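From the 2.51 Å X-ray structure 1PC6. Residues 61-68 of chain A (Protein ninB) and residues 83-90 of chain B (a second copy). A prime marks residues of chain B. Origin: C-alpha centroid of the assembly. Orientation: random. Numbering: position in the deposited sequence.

Chain A, residues 61-68: EWHGRWLD
Chain B, residues 83-90: QDVVPNLA

A tight type I' beta turn of one ninB chain presses its side chains against an extended segment of the second copy, a contact of 395 Å² (both sides summed) built around one buried tryptophan, with a salt bridge and a proline-histidine packing beside it.

Chain A supplies the turn. Trp62 to Arg65 form it, with His63 at phi/psi 40/61 and Gly64 at 91/-9, closed by two backbone hydrogen bonds: Trp62 N to Arg65 O at 3.1 Å and Arg65 N to Trp62 O at 3.2 Å. At the angles of Gly64 a CB would jam against the carbonyl oxygen of His63, so the turn itself calls for glycine. The side chain of Glu61 (chi1 78°, p; chi2 139°, between wells; chi3 49°) reaches forward to the turn, where Glu61 OE2 accepts a hydrogen bond from Gly64 N at 2.9 Å. The flanking residues are extended, Glu61 at -95/132, Trp62 at -94/108, Arg65 at -149/155, Trp66 at -91/133 and Leu67 at -109/149. Asp68 (-83/169) then takes the N-cap position before a helix.

Chain B runs as a strand from Asp84′ to Pro87′, with phi/psi of -99/162, -137/122, -124/160 and -64/151. Asn88′ continues extended at -81/161, and the chain bends at Leu89′ (-54/-40) and Ala90′ (-67/-24). Asp84′ and Val86′ point toward the turn and Val85′ away, as strand alternation gives; Pro87′ also points toward it. In register, His63 CA lies 7.5 Å from Pro87′ CA. From Asp84′ to Leu89′, chain B meets Arg65 first, then Arg65, Leu67 and Trp62 at Val86′, Trp62 and His63 at Pro87′, and Trp62 through Leu89′. No backbone-to-backbone hydrogen bond joins the stretches; every donor is a side chain of chain A.

Trp62 is the anchor. With chi1 -160° (t) and chi2 -133°, its indole lies along Val86′ to Leu89′. Trp62 NE1 donates to Pro87′ O at 2.7 Å and 166°, a short, nearly linear bond that satisfies the polar atom of a greasy, buried ring. The acceptor sits near the ring plane, as an indole N-H requires. Trp62 CD1 meets Val86′ CB at 3.9 Å, and Trp62 CH2 meets Leu89′ CD2 at 3.5 Å. Leu89′ points away at its CA-to-CB bond, but rotamer m,t (-78°, 173°) brings its end back.

His63 (chi1 -58°, m; chi2 -107°) offers a ring face to Pro87′. Pro87′ CG lies 3.8 Å from the His63 ring centroid, 14° off the normal, a CH-pi contact from a C-gamma exo pyrrolidine.

Arg65 extends with chi angles 75° (p), 179° (t), -151° (t) and 178° to Asp84′ (chi1 -88°, m). Arg65 NH2 and Arg65 NH1 both donate to Asp84′ OD2, at 2.9 and 3.1 Å, a salt bridge at the guanidinium edge. Val86′ (chi1 -57°, m) serves several neighbours: Val86′ CG1 lies 3.7 Å from Arg65 NH2 and 4.3 Å from Leu67 CD2 (m,t). The rule: side-chain donors and apolar packing replace backbone pairing.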

# COMPACT_ATOMS: atom_id res chain seq x y z
N GLU A 61 -23.55 4.52 -7.38
CA GLU A 61 -23.84 4.27 -5.98
C GLU A 61 -24.22 2.82 -5.77
O GLU A 61 -25.05 2.27 -6.50
CB GLU A 61 -24.95 5.17 -5.47
CG GLU A 61 -26.34 4.76 -5.85
CD GLU A 61 -27.30 4.93 -4.70
OE1 GLU A 61 -27.29 6.03 -4.07
OE2 GLU A 61 -28.05 3.96 -4.42
N TRP A 62 -23.61 2.21 -4.76
CA TRP A 62 -23.83 0.82 -4.42
C TRP A 62 -24.89 0.64 -3.35
O TRP A 62 -24.66 0.95 -2.18
CB TRP A 62 -22.55 0.20 -3.92
CG TRP A 62 -22.54 -1.28 -3.98
CD1 TRP A 62 -22.14 -2.13 -2.99
CD2 TRP A 62 -22.78 -2.09 -5.13
NE1 TRP A 62 -22.11 -3.43 -3.46
CE2 TRP A 62 -22.50 -3.43 -4.77
CE3 TRP A 62 -23.21 -1.83 -6.43
CZ2 TRP A 62 -22.63 -4.49 -5.66
CZ3 TRP A 62 -23.33 -2.88 -7.32
CH2 TRP A 62 -23.04 -4.20 -6.92
N HIS A 63 -26.05 0.14 -3.77
CA HIS A 63 -27.15 -0.14 -2.86
C HIS A 63 -27.37 0.90 -1.76
O HIS A 63 -27.27 0.59 -0.57
CB HIS A 63 -26.96 -1.53 -2.21
CG HIS A 63 -26.86 -2.66 -3.19
ND1 HIS A 63 -27.87 -3.57 -3.38
CD2 HIS A 63 -25.86 -3.03 -4.03
CE1 HIS A 63 -27.50 -4.46 -4.29
NE2 HIS A 63 -26.28 -4.15 -4.70
N GLY A 64 -27.65 2.13 -2.16
CA GLY A 64 -27.92 3.16 -1.18
C GLY A 64 -26.80 4.04 -0.65
O GLY A 64 -27.08 4.99 0.08
N ARG A 65 -25.55 3.73 -0.96
CA ARG A 65 -24.47 4.58 -0.47
C ARG A 65 -23.26 4.66 -1.38
O ARG A 65 -22.99 3.76 -2.18
CB ARG A 65 -24.05 4.15 0.95
CG ARG A 65 -23.22 2.88 1.05
CD ARG A 65 -22.87 2.63 2.52
NE ARG A 65 -21.61 1.91 2.69
CZ ARG A 65 -21.07 1.60 3.87
NH1 ARG A 65 -21.68 1.94 5.00
NH2 ARG A 65 -19.90 0.96 3.93
N TRP A 66 -22.52 5.76 -1.27
CA TRP A 66 -21.35 5.94 -2.08
C TRP A 66 -20.12 5.41 -1.37
O TRP A 66 -19.90 5.69 -0.20
CB TRP A 66 -21.18 7.41 -2.42
CG TRP A 66 -22.37 7.96 -3.13
CD1 TRP A 66 -23.55 8.34 -2.57
CD2 TRP A 66 -22.52 8.14 -4.55
NE1 TRP A 66 -24.42 8.75 -3.54
CE2 TRP A 66 -23.82 8.64 -4.77
CE3 TRP A 66 -21.68 7.93 -5.65
CZ2 TRP A 66 -24.30 8.93 -6.05
CZ3 TRP A 66 -22.17 8.22 -6.93
CH2 TRP A 66 -23.46 8.71 -7.11
N LEU A 67 -19.32 4.64 -2.09
CA LEU A 67 -18.12 4.07 -1.52
C LEU A 67 -16.90 4.73 -2.11
O LEU A 67 -16.91 5.17 -3.26
CB LEU A 67 -18.08 2.58 -1.83
CG LEU A 67 -19.38 1.86 -1.55
CD1 LEU A 67 -19.19 0.40 -1.89
CD2 LEU A 67 -19.78 2.06 -0.09
N ASP A 68 -15.84 4.80 -1.31
CA ASP A 68 -14.60 5.40 -1.75
C ASP A 68 -13.81 4.38 -2.54
O ASP A 68 -14.15 3.21 -2.55
CB ASP A 68 -13.81 5.91 -0.55
CG ASP A 68 -13.91 5.00 0.65
OD1 ASP A 68 -12.90 4.31 0.95
OD2 ASP A 68 -14.99 4.95 1.28
N GLN B 83 -15.77 -3.53 11.09
CA GLN B 83 -15.69 -3.49 9.65
C GLN B 83 -17.07 -3.20 9.08
O GLN B 83 -18.07 -3.38 9.74
CB GLN B 83 -15.18 -4.85 9.14
CG GLN B 83 -13.79 -5.22 9.69
CD GLN B 83 -13.35 -6.64 9.33
OE1 GLN B 83 -13.84 -7.62 9.90
NE2 GLN B 83 -12.42 -6.75 8.39
N ASP B 84 -17.11 -2.74 7.85
CA ASP B 84 -18.38 -2.47 7.21
C ASP B 84 -18.77 -3.62 6.32
O ASP B 84 -17.93 -4.43 5.96
CB ASP B 84 -18.29 -1.21 6.38
CG ASP B 84 -18.59 -0.00 7.19
OD1 ASP B 84 -17.90 0.20 8.20
OD2 ASP B 84 -19.53 0.73 6.81
N VAL B 85 -20.04 -3.70 5.96
CA VAL B 85 -20.50 -4.76 5.09
C VAL B 85 -21.46 -4.20 4.05
O VAL B 85 -22.48 -3.59 4.39
CB VAL B 85 -21.21 -5.89 5.90
CG1 VAL B 85 -21.85 -6.90 4.96
CG2 VAL B 85 -20.20 -6.61 6.78
N VAL B 86 -21.10 -4.40 2.78
CA VAL B 86 -21.91 -3.98 1.63
C VAL B 86 -22.15 -5.23 0.79
O VAL B 86 -21.42 -6.22 0.91
CB VAL B 86 -21.19 -2.91 0.76
CG1 VAL B 86 -20.81 -1.71 1.60
CG2 VAL B 86 -19.96 -3.51 0.14
N PRO B 87 -23.18 -5.22 -0.08
CA PRO B 87 -23.48 -6.38 -0.92
C PRO B 87 -22.36 -6.69 -1.90
O PRO B 87 -21.63 -5.79 -2.33
CB PRO B 87 -24.75 -5.97 -1.64
CG PRO B 87 -25.37 -4.96 -0.69
CD PRO B 87 -24.20 -4.17 -0.25
N ASN B 88 -22.22 -7.96 -2.25
CA ASN B 88 -21.18 -8.36 -3.20
C ASN B 88 -21.75 -8.05 -4.59
O ASN B 88 -22.97 -7.90 -4.74
CB ASN B 88 -20.88 -9.86 -3.06
CG ASN B 88 -22.04 -10.72 -3.49
OD1 ASN B 88 -23.20 -10.37 -3.25
ND2 ASN B 88 -21.75 -11.85 -4.12
N LEU B 89 -20.88 -7.94 -5.59
CA LEU B 89 -21.32 -7.62 -6.95
C LEU B 89 -22.41 -8.53 -7.50
O LEU B 89 -23.34 -8.07 -8.18
CB LEU B 89 -20.13 -7.60 -7.92
CG LEU B 89 -19.24 -6.36 -7.89
CD1 LEU B 89 -18.04 -6.57 -8.78
CD2 LEU B 89 -20.03 -5.15 -8.34
N ALA B 90 -22.29 -9.82 -7.22
CA ALA B 90 -23.27 -10.79 -7.70
C ALA B 90 -24.65 -10.59 -7.05
O ALA B 90 -25.66 -11.01 -7.61
CB ALA B 90 -22.77 -12.19 -7.42